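TPR repeat-containing protein (Cytophaga hutchinsonii, PDB 3U4T) is of unknown function but, as a tetratricopeptide-repeat protein built of successive helices, probably serves as a scaffold for binding other proteins or peptides. Local coordinates at residues K121-F124 with P125-I128; Q129-E132 with K133-R136; E21-E24 with V25-L29; S36-I39 with Y40-R43. The protein carries 1 engineered substitution. All blocks are in the same frame, centred on the assembly; numbering follows the deposited sequence.

Interaction 1: K121-F124 with P125-I128; sequences KGNF and PLAI
N123 and L126 meet at the start of helix 124-131, where the asparagine side chain takes the place of the carbonyl that a preceding turn would have supplied. Its OD1 accepts from L126 N at 2.9 Å, with the N-H reaching it at 156° and the donor tilted out of the amide plane of the asparagine. CG lies anti to the backbone N of N123 (chi1 -167°), which swings the amide forward over the first turn and also brings OD1 to 3.1 Å from L126 CB. The backbone of N123 is used as well: its O accepts from A127 N at 3.0 Å, and one residue on, F124 O takes I128 N at 2.7 Å, nearly along the C=O axis. P125 has no N-H to offer, so its nitrogen makes no demand on the cap. N123 is thus the N-cap of the helix, and G122 just before it closes helix 109-120 in a Schellman motif, its positive phi suiting a glycine; the two helices of this all-helical repeat fold are joined by a very tight turn. F124 turns its ring back from the helix, one face over G122 C, while its CB lies 3.5 Å from P125 CD. The F124 side chain also meets Y154, and I128 packs on L148 and A151, so one flank of the turn faces helix 142-154. On helix 109-120, F118 meets both L126 and A127.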
loop_
_atom_site.group_PDB
_atom_site.type_symbol
_atom_site.label_atom_id
_atom_site.label_comp_id
_atom_site.label_asym_id
_atom_site.label_seq_id
_atom_site.Cartn_x
_atom_site.Cartn_y
_atom_site.Cartn_z
ATOM N N LYS A 121 -3.301 -0.046 12.685
ATOM C CA LYS A 121 -3.464 -0.027 14.137
ATOM C C LYS A 121 -4.643 -0.898 14.563
ATOM O O LYS A 121 -5.009 -0.922 15.736
ATOM C CB LYS A 121 -3.659 1.402 14.651
ATOM C CG LYS A 121 -2.478 2.330 14.402
ATOM C CD LYS A 121 -1.195 1.769 14.965
ATOM C CE LYS A 121 -0.035 2.713 14.750
ATOM N NZ LYS A 121 1.113 2.284 15.580
ATOM N N GLY A 122 -5.247 -1.604 13.610
ATOM C CA GLY A 122 -6.358 -2.484 13.940
ATOM C C GLY A 122 -7.740 -1.893 14.138
ATOM O O GLY A 122 -8.621 -2.545 14.678
ATOM N N ASN A 123 -7.962 -0.652 13.752
ATOM C CA ASN A 123 -9.314 -0.130 13.913
ATOM C C ASN A 123 -9.841 -0.181 12.507
ATOM O O ASN A 123 -9.738 0.778 11.747
ATOM C CB ASN A 123 -9.347 1.308 14.414
ATOM C CG ASN A 123 -10.744 1.725 14.865
ATOM O OD1 ASN A 123 -11.714 1.637 14.104
ATOM N ND2 ASN A 123 -10.849 2.179 16.113
ATOM N N PHE A 124 -10.388 -1.329 12.155
ATOM C CA PHE A 124 -10.874 -1.509 10.814
ATOM C C PHE A 124 -12.090 -0.667 10.497
ATOM O O PHE A 124 -12.200 -0.143 9.392
ATOM C CB PHE A 124 -11.070 -3.004 10.564
ATOM C CG PHE A 124 -9.789 -3.773 10.673
ATOM C CD1 PHE A 124 -8.744 -3.514 9.797
ATOM C CD2 PHE A 124 -9.589 -4.687 11.702
ATOM C CE1 PHE A 124 -7.516 -4.143 9.939
ATOM C CE2 PHE A 124 -8.360 -5.324 11.857
ATOM C CZ PHE A 124 -7.320 -5.050 10.973
ATOM N N PRO A 125 -13.007 -0.497 11.456
ATOM C CA PRO A 125 -14.171 0.331 11.125
ATOM C C PRO A 125 -13.749 1.759 10.751
ATOM O O PRO A 125 -14.218 2.340 9.753
ATOM C CB PRO A 125 -15.001 0.280 12.403
ATOM C CG PRO A 125 -14.734 -1.115 12.886
ATOM C CD PRO A 125 -13.219 -1.219 12.722
ATOM N N LEU A 126 -12.853 2.330 11.538
ATOM C CA LEU A 126 -12.404 3.685 11.246
ATOM C C LEU A 126 -11.662 3.675 9.904
ATOM O O LEU A 126 -11.927 4.500 9.035
ATOM C CB LEU A 126 -11.499 4.187 12.379
ATOM C CG LEU A 126 -11.097 5.658 12.458
ATOM C CD1 LEU A 126 -12.331 6.528 12.303
ATOM C CD2 LEU A 126 -10.422 5.922 13.799
ATOM N N ALA A 127 -10.744 2.725 9.729
ATOM C CA ALA A 127 -9.976 2.603 8.484
ATOM C C ALA A 127 -10.898 2.491 7.266
ATOM O O ALA A 127 -10.694 3.166 6.248
ATOM C CB ALA A 127 -9.061 1.382 8.553
ATOM N N ILE A 128 -11.910 1.636 7.375
ATOM C CA ILE A 128 -12.867 1.451 6.300
ATOM C C ILE A 128 -13.640 2.733 6.039
ATOM O O ILE A 128 -13.816 3.128 4.881
ATOM C CB ILE A 128 -13.893 0.364 6.640
ATOM C CG1 ILE A 128 -13.194 -0.985 6.786
ATOM C CG2 ILE A 128 -14.964 0.317 5.551
ATOM C CD1 ILE A 128 -14.128 -2.084 7.218
#

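Interaction 2: Q129-E132 with K133-R136; sequences QYME and KQIR. Engineered in segment 129-132: E132 (natural residue Ser).
K133 folds back along the helix to lie over the ring of Y130: CG stands anti to its own carbonyl carbon, the chain runs extended to CE, and a final bend (chi4 -60°) carries the ammonium up off the ring face, still over it, and close to Q129 OE1. This is an i to i+3 cation-pi pair, formed where helix 124-131 of the tetratricopeptide-repeat array gives way to the loop before helix 142-154. CE does the closest touching, 3.6 Å from the centroid of the Y130 ring and over its centre, a CH-pi contact; NZ follows at 4.8 Å, still close to the ring normal. The same NZ makes a weak hydrogen bond to Q129 OE1, and the two side chains run side by side. Along the backbone the bonds now span three residues. K133 N reaches Y130 O from above the carbonyl plane, and weaker ones join Q134 N to M131 O and I135 N to E132 O. Residue 131 is a selenomethionine, which packs on L148 and Y119 of the two adjoining helices. E132 is an engineered substitution, and its OE2 bonds to Y152 OH. A water links E132 O and I135 O, while R136 NH1 bonds back to K133 O and I135 O. M131 O has a second donor in the side chain of Q134, whose NE2 sits 2.9 Å away, in the carbonyl plane and on a lone pair of that oxygen.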
loop_
_atom_site.group_PDB
_atom_site.type_symbol
_atom_site.label_atom_id
_atom_site.label_comp_id
_atom_site.label_asym_id
_atom_site.label_seq_id
_atom_site.Cartn_x
_atom_site.Cartn_y
_atom_site.Cartn_z
ATOM N N GLN A 129 -14.119 3.371 7.111
ATOM C CA GLN A 129 -14.887 4.613 6.967
ATOM C C GLN A 129 -14.151 5.613 6.099
ATOM O O GLN A 129 -14.725 6.168 5.154
ATOM C CB GLN A 129 -15.167 5.295 8.314
ATOM C CG GLN A 129 -15.787 6.681 8.093
ATOM C CD GLN A 129 -15.468 7.706 9.172
ATOM O OE1 GLN A 129 -15.543 8.906 8.925
ATOM N NE2 GLN A 129 -15.136 7.239 10.379
ATOM N N TYR A 130 -12.881 5.845 6.431
ATOM C CA TYR A 130 -12.059 6.791 5.697
ATOM C C TYR A 130 -11.625 6.313 4.317
ATOM O O TYR A 130 -11.518 7.118 3.386
ATOM C CB TYR A 130 -10.842 7.186 6.529
ATOM C CG TYR A 130 -11.091 8.374 7.432
ATOM C CD1 TYR A 130 -10.626 9.649 7.096
ATOM C CD2 TYR A 130 -11.818 8.236 8.607
ATOM C CE1 TYR A 130 -10.885 10.763 7.919
ATOM C CE2 TYR A 130 -12.081 9.337 9.431
ATOM C CZ TYR A 130 -11.613 10.593 9.078
ATOM O OH TYR A 130 -11.889 11.675 9.880
HETATM N N MSE A 131 -11.361 5.014 4.178
HETATM C CA MSE A 131 -10.981 4.493 2.873
HETATM C C MSE A 131 -12.164 4.639 1.909
HETATM O O MSE A 131 -11.968 4.841 0.716
HETATM C CB MSE A 131 -10.551 3.029 2.974
HETATM C CG MSE A 131 -9.060 2.842 3.252
HETATM SE SE MSE A 131 -8.648 1.002 3.566
HETATM C CE MSE A 131 -6.912 1.258 4.411
ATOM N N GLU A 132 -13.387 4.562 2.430
ATOM C CA GLU A 132 -14.579 4.704 1.601
ATOM C C GLU A 132 -14.814 6.144 1.151
ATOM O O GLU A 132 -15.570 6.380 0.200
ATOM C CB GLU A 132 -15.819 4.197 2.340
ATOM C CG GLU A 132 -15.873 2.687 2.517
ATOM C CD GLU A 132 -17.120 2.252 3.250
ATOM O OE1 GLU A 132 -17.486 2.943 4.213
ATOM O OE2 GLU A 132 -17.735 1.229 2.884
ATOM N N LYS A 133 -14.180 7.100 1.836
ATOM C CA LYS A 133 -14.308 8.521 1.488
ATOM C C LYS A 133 -13.689 8.786 0.123
ATOM O O LYS A 133 -13.904 9.837 -0.467
ATOM C CB LYS A 133 -13.598 9.417 2.509
ATOM C CG LYS A 133 -14.307 9.590 3.864
ATOM C CD LYS A 133 -13.598 10.686 4.674
ATOM C CE LYS A 133 -14.037 10.721 6.141
ATOM N NZ LYS A 133 -15.493 10.979 6.335
ATOM N N GLN A 134 -12.899 7.838 -0.368
ATOM C CA GLN A 134 -12.272 7.989 -1.675
ATOM C C GLN A 134 -13.219 7.535 -2.776
ATOM O O GLN A 134 -13.178 8.052 -3.887
ATOM C CB GLN A 134 -11.008 7.149 -1.758
ATOM C CG GLN A 134 -9.867 7.628 -0.904
ATOM C CD GLN A 134 -8.870 6.525 -0.678
ATOM O OE1 GLN A 134 -7.669 6.737 -0.713
ATOM N NE2 GLN A 134 -9.377 5.331 -0.432
ATOM N N ILE A 135 -14.073 6.569 -2.454
ATOM C CA ILE A 135 -15.009 6.028 -3.428
ATOM C C ILE A 135 -15.981 7.038 -4.021
ATOM O O ILE A 135 -16.722 7.721 -3.310
ATOM C CB ILE A 135 -15.839 4.861 -2.836
ATOM C CG1 ILE A 135 -14.914 3.824 -2.205
ATOM C CG2 ILE A 135 -16.645 4.172 -3.948
ATOM C CD1 ILE A 135 -13.961 3.203 -3.182
ATOM N N ARG A 136 -15.953 7.117 -5.344
ATOM C CA ARG A 136 -16.830 7.978 -6.115
ATOM C C ARG A 136 -17.292 7.053 -7.226
ATOM O O ARG A 136 -16.672 6.019 -7.468
ATOM C CB ARG A 136 -16.060 9.168 -6.701
ATOM C CG ARG A 136 -15.658 10.223 -5.670
ATOM C CD ARG A 136 -16.881 10.854 -5.009
ATOM N NE ARG A 136 -16.518 11.948 -4.111
ATOM C CZ ARG A 136 -16.149 11.789 -2.845
ATOM N NH1 ARG A 136 -16.105 10.569 -2.328
ATOM N NH2 ARG A 136 -15.812 12.844 -2.106
HETATM O O HOH W 1 -18.018 8.136 -0.931
#

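Interaction 3: E21-E24 with V25-L29; sequences EAIE and VFNKL
N27 lies alongside I23, one turn earlier on the same helix, and grips its carbonyl oxygen twice. N27 N donates to I23 O at 2.9 Å as the regular helical bond, while N27 ND2 reaches the same oxygen at 2.6 Å, a chi1 of -90° turning the amide back along the helix. The two donors come from opposite faces of the carbonyl plane, the amide nitrogen standing well above it, and I23 O lies close to the plane of the amide. That bond fixes the rotation of the amide and brings ND2 to 3.0 Å from I23 CG2, a tight approach. A leucine in its place would probably leave I23 O with the backbone donor as its one partner within this stretch and the branch beside I23 CG2 free to turn. One residue back, F26 N bonds to A22 O at 3.0 Å, and the ring of F26 leans over the same turn, CE2 lying 3.9 Å from A22 CB. V25 CG1 tucks in beside the carbonyls of E21 and A22, 3.1 Å from A22 O. Further out, V25 and F26 meet A10 of helix 6-14, whereas I23 packs on C46 and Y47 of helix 40-49. R43 of that helix touches both F26 and N27. A helix whose apolar side chains pack on both the helix before it and the one after, as V25, F26 and I23 do here, is characteristic of tetratricopeptide repeats.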
loop_
_atom_site.group_PDB
_atom_site.type_symbol
_atom_site.label_atom_id
_atom_site.label_comp_id
_atom_site.label_asym_id
_atom_site.label_seq_id
_atom_site.Cartn_x
_atom_site.Cartn_y
_atom_site.Cartn_z
ATOM N N GLU A 21 21.999 17.054 -3.202
ATOM C CA GLU A 21 22.563 18.148 -3.983
ATOM C C GLU A 21 21.722 19.390 -3.817
ATOM O O GLU A 21 22.239 20.476 -3.600
ATOM C CB GLU A 21 22.602 17.811 -5.467
ATOM C CG GLU A 21 23.712 16.884 -5.883
ATOM C CD GLU A 21 23.422 15.455 -5.523
ATOM O OE1 GLU A 21 22.299 14.993 -5.817
ATOM O OE2 GLU A 21 24.318 14.796 -4.956
ATOM N N ALA A 22 20.413 19.226 -3.939
ATOM C CA ALA A 22 19.504 20.348 -3.788
ATOM C C ALA A 22 19.725 20.903 -2.385
ATOM O O ALA A 22 19.645 22.106 -2.158
ATOM C CB ALA A 22 18.064 19.882 -3.959
ATOM N N ILE A 23 20.028 20.013 -1.447
ATOM C CA ILE A 23 20.265 20.401 -0.063
ATOM C C ILE A 23 21.495 21.290 0.093
ATOM O O ILE A 23 21.478 22.251 0.859
ATOM C CB ILE A 23 20.405 19.144 0.829
ATOM C CG1 ILE A 23 19.056 18.430 0.894
ATOM C CG2 ILE A 23 20.883 19.528 2.230
ATOM C CD1 ILE A 23 19.088 17.107 1.575
ATOM N N GLU A 24 22.557 20.970 -0.641
ATOM C CA GLU A 24 23.791 21.746 -0.577
ATOM C C GLU A 24 23.548 23.215 -0.948
ATOM O O GLU A 24 23.976 24.123 -0.230
ATOM C CB GLU A 24 24.838 21.133 -1.516
ATOM C CG GLU A 24 25.087 19.650 -1.285
ATOM C CD GLU A 24 25.558 19.337 0.127
ATOM O OE1 GLU A 24 26.678 19.755 0.493
ATOM O OE2 GLU A 24 24.804 18.672 0.869
ATOM N N VAL A 25 22.851 23.444 -2.061
ATOM C CA VAL A 25 22.562 24.804 -2.518
ATOM C C VAL A 25 21.563 25.534 -1.619
ATOM O O VAL A 25 21.707 26.736 -1.366
ATOM C CB VAL A 25 22.072 24.808 -4.015
ATOM C CG1 VAL A 25 21.325 23.537 -4.325
ATOM C CG2 VAL A 25 21.189 26.019 -4.294
ATOM N N PHE A 26 20.554 24.816 -1.134
ATOM C CA PHE A 26 19.576 25.433 -0.254
ATOM C C PHE A 26 20.281 25.909 1.013
ATOM O O PHE A 26 19.966 26.979 1.531
ATOM C CB PHE A 26 18.457 24.442 0.114
ATOM C CG PHE A 26 17.421 24.234 -0.976
ATOM C CD1 PHE A 26 16.843 25.319 -1.626
ATOM C CD2 PHE A 26 16.995 22.951 -1.316
ATOM C CE1 PHE A 26 15.863 25.130 -2.588
ATOM C CE2 PHE A 26 16.014 22.752 -2.277
ATOM C CZ PHE A 26 15.449 23.841 -2.913
ATOM N N ASN A 27 21.238 25.114 1.493
ATOM C CA ASN A 27 21.995 25.423 2.711
ATOM C C ASN A 27 22.847 26.692 2.604
ATOM O O ASN A 27 23.050 27.402 3.594
ATOM C CB ASN A 27 22.886 24.234 3.087
ATOM C CG ASN A 27 22.188 23.237 4.005
ATOM O OD1 ASN A 27 22.087 23.451 5.216
ATOM N ND2 ASN A 27 21.703 22.144 3.431
ATOM N N LYS A 28 23.358 26.970 1.410
ATOM C CA LYS A 28 24.160 28.171 1.221
ATOM C C LYS A 28 23.170 29.313 1.058
ATOM O O LYS A 28 23.353 30.404 1.607
ATOM C CB LYS A 28 25.039 28.046 -0.024
ATOM C CG LYS A 28 25.926 29.261 -0.258
ATOM C CD LYS A 28 27.068 28.951 -1.208
ATOM C CE LYS A 28 28.038 30.121 -1.296
ATOM N NZ LYS A 28 29.446 29.656 -1.423
ATOM N N LEU A 29 22.106 29.030 0.311
ATOM C CA LEU A 29 21.041 29.987 0.060
ATOM C C LEU A 29 20.527 30.561 1.383
ATOM O O LEU A 29 20.246 31.758 1.479
ATOM C CB LEU A 29 19.906 29.293 -0.693
ATOM C CG LEU A 29 19.489 29.879 -2.043
ATOM C CD1 LEU A 29 20.708 30.208 -2.889
ATOM C CD2 LEU A 29 18.595 28.887 -2.754
#

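Interaction 4: S36-I39 with Y40-R43; sequences SPYI and YNRR
Y40 lies along I39, with its ring laid over the isoleucine side chain at the start of helix 40-49. From the backbone outward, CB rests 3.4 Å from P37 O, the carbonyl that also accepts Y40 N. CD2 and CE2 each come within 3.5 Å of I39 CG1, which sits over one face of the ring in a CH-pi contact. CE2 also has S36 O near it, at the ring edge. CZ meets I39 CD1 at 3.7 Å, and the hydroxyl beyond makes a weak hydrogen bond to E30. I39 can line this face because its CG1 takes the crowded position between backbone N and carbonyl carbon (chi1 70°). A serine here would probably leave I39 CG1 and CD1 without the ring face they lie against, and E30 without that weak bond. On another side of the turn, the extended chain of R42 reaches back to Y38: NH1 donates to Y38 O at 2.8 Å, in the carbonyl plane and on a lone pair, with the guanidinium nearly perpendicular to the Y38 ring. N41 OD1 also stands 3.0 Å from that oxygen, two acceptors side by side, while its ND2 bonds to D76. R43 N closes on I39 O, and its guanidinium makes salt bridges to E30 and D59. The turn is thus wedged among helices: I39 on F26 of helix 19-31, Y38 and R42 on F7 of helix 6-14, and Y40 on T62 and Y63 of helix 53-64.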
loop_
_atom_site.group_PDB
_atom_site.type_symbol
_atom_site.label_atom_id
_atom_site.label_comp_id
_atom_site.label_asym_id
_atom_site.label_seq_id
_atom_site.Cartn_x
_atom_site.Cartn_y
_atom_site.Cartn_z
ATOM N N SER A 36 13.139 33.950 1.250
ATOM C CA SER A 36 12.144 33.128 0.599
ATOM C C SER A 36 11.815 31.935 1.465
ATOM O O SER A 36 12.704 31.324 2.059
ATOM C CB SER A 36 12.668 32.636 -0.741
ATOM O OG SER A 36 11.789 31.677 -1.298
ATOM N N PRO A 37 10.521 31.609 1.584
ATOM C CA PRO A 37 10.134 30.455 2.400
ATOM C C PRO A 37 10.208 29.150 1.608
ATOM O O PRO A 37 10.362 28.066 2.177
ATOM C CB PRO A 37 8.703 30.796 2.813
ATOM C CG PRO A 37 8.203 31.631 1.660
ATOM C CD PRO A 37 9.379 32.526 1.399
ATOM N N TYR A 38 10.136 29.279 0.287
ATOM C CA TYR A 38 10.126 28.132 -0.619
ATOM C C TYR A 38 11.376 27.293 -0.734
ATOM O O TYR A 38 11.404 26.355 -1.526
ATOM C CB TYR A 38 9.679 28.582 -2.010
ATOM C CG TYR A 38 8.323 29.236 -1.966
ATOM C CD1 TYR A 38 7.213 28.538 -1.502
ATOM C CD2 TYR A 38 8.156 30.578 -2.330
ATOM C CE1 TYR A 38 5.959 29.159 -1.392
ATOM C CE2 TYR A 38 6.913 31.207 -2.227
ATOM C CZ TYR A 38 5.822 30.494 -1.759
ATOM O OH TYR A 38 4.599 31.113 -1.663
ATOM N N ILE A 39 12.418 27.618 0.024
ATOM C CA ILE A 39 13.607 26.787 -0.024
ATOM C C ILE A 39 13.415 25.751 1.078
ATOM O O ILE A 39 13.911 24.635 0.993
ATOM C CB ILE A 39 14.925 27.588 0.236
ATOM C CG1 ILE A 39 15.023 28.042 1.697
ATOM C CG2 ILE A 39 14.991 28.770 -0.701
ATOM C CD1 ILE A 39 16.366 28.676 2.043
ATOM N N TYR A 40 12.643 26.124 2.092
ATOM C CA TYR A 40 12.405 25.264 3.236
ATOM C C TYR A 40 11.457 24.093 3.005
ATOM O O TYR A 40 11.740 22.985 3.463
ATOM C CB TYR A 40 11.946 26.123 4.417
ATOM C CG TYR A 40 13.002 27.133 4.822
ATOM C CD1 TYR A 40 14.136 26.736 5.529
ATOM C CD2 TYR A 40 12.900 28.469 4.446
ATOM C CE1 TYR A 40 15.148 27.642 5.853
ATOM C CE2 TYR A 40 13.909 29.391 4.762
ATOM C CZ TYR A 40 15.030 28.969 5.468
ATOM O OH TYR A 40 16.021 29.873 5.800
ATOM N N ASN A 41 10.351 24.295 2.298
ATOM C CA ASN A 41 9.452 23.163 2.090
ATOM C C ASN A 41 10.078 22.147 1.143
ATOM O O ASN A 41 9.759 20.965 1.201
ATOM C CB ASN A 41 8.078 23.617 1.568
ATOM C CG ASN A 41 8.143 24.256 0.192
ATOM O OD1 ASN A 41 9.113 24.923 -0.154
ATOM N ND2 ASN A 41 7.090 24.080 -0.584
ATOM N N ARG A 42 10.984 22.607 0.288
ATOM C CA ARG A 42 11.654 21.730 -0.663
ATOM C C ARG A 42 12.789 20.980 0.019
ATOM O O ARG A 42 12.995 19.790 -0.225
ATOM C CB ARG A 42 12.185 22.544 -1.846
ATOM C CG ARG A 42 11.085 23.065 -2.762
ATOM C CD ARG A 42 11.649 23.844 -3.945
ATOM N NE ARG A 42 10.605 24.233 -4.892
ATOM C CZ ARG A 42 9.603 25.064 -4.616
ATOM N NH1 ARG A 42 9.495 25.612 -3.413
ATOM N NH2 ARG A 42 8.705 25.344 -5.550
ATOM N N ARG A 43 13.519 21.675 0.886
ATOM C CA ARG A 43 14.622 21.041 1.588
ATOM C C ARG A 43 14.018 20.030 2.546
ATOM O O ARG A 43 14.574 18.959 2.769
ATOM C CB ARG A 43 15.444 22.082 2.354
ATOM C CG ARG A 43 16.840 21.605 2.756
ATOM C CD ARG A 43 17.713 22.765 3.234
ATOM N NE ARG A 43 17.327 23.261 4.553
ATOM C CZ ARG A 43 17.908 24.288 5.167
ATOM N NH1 ARG A 43 18.905 24.946 4.583
ATOM N NH2 ARG A 43 17.512 24.644 6.379
#

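Overall arrangement
The four contacts form two neighbouring pairs along the helical array. Interactions 3 and 4 come first in the chain, their centres 10 Å apart: helix 19-31 is followed by helix 40-49, and they touch directly, with F26 CD1 3.5 Å from I39 CB and R42 and R43 also packing on F26. All four of their segments belong to one tetratricopeptide-repeat region. Interactions 1 and 2 follow much later and share helix 124-131, one at its start, the other spanning its last turn and the loop that follows, centres 13 Å apart. The two pairs do not touch; their centres are 32 to 41 Å apart. Each contact is local, consistent with an elongated scaffold assembled from successive helices.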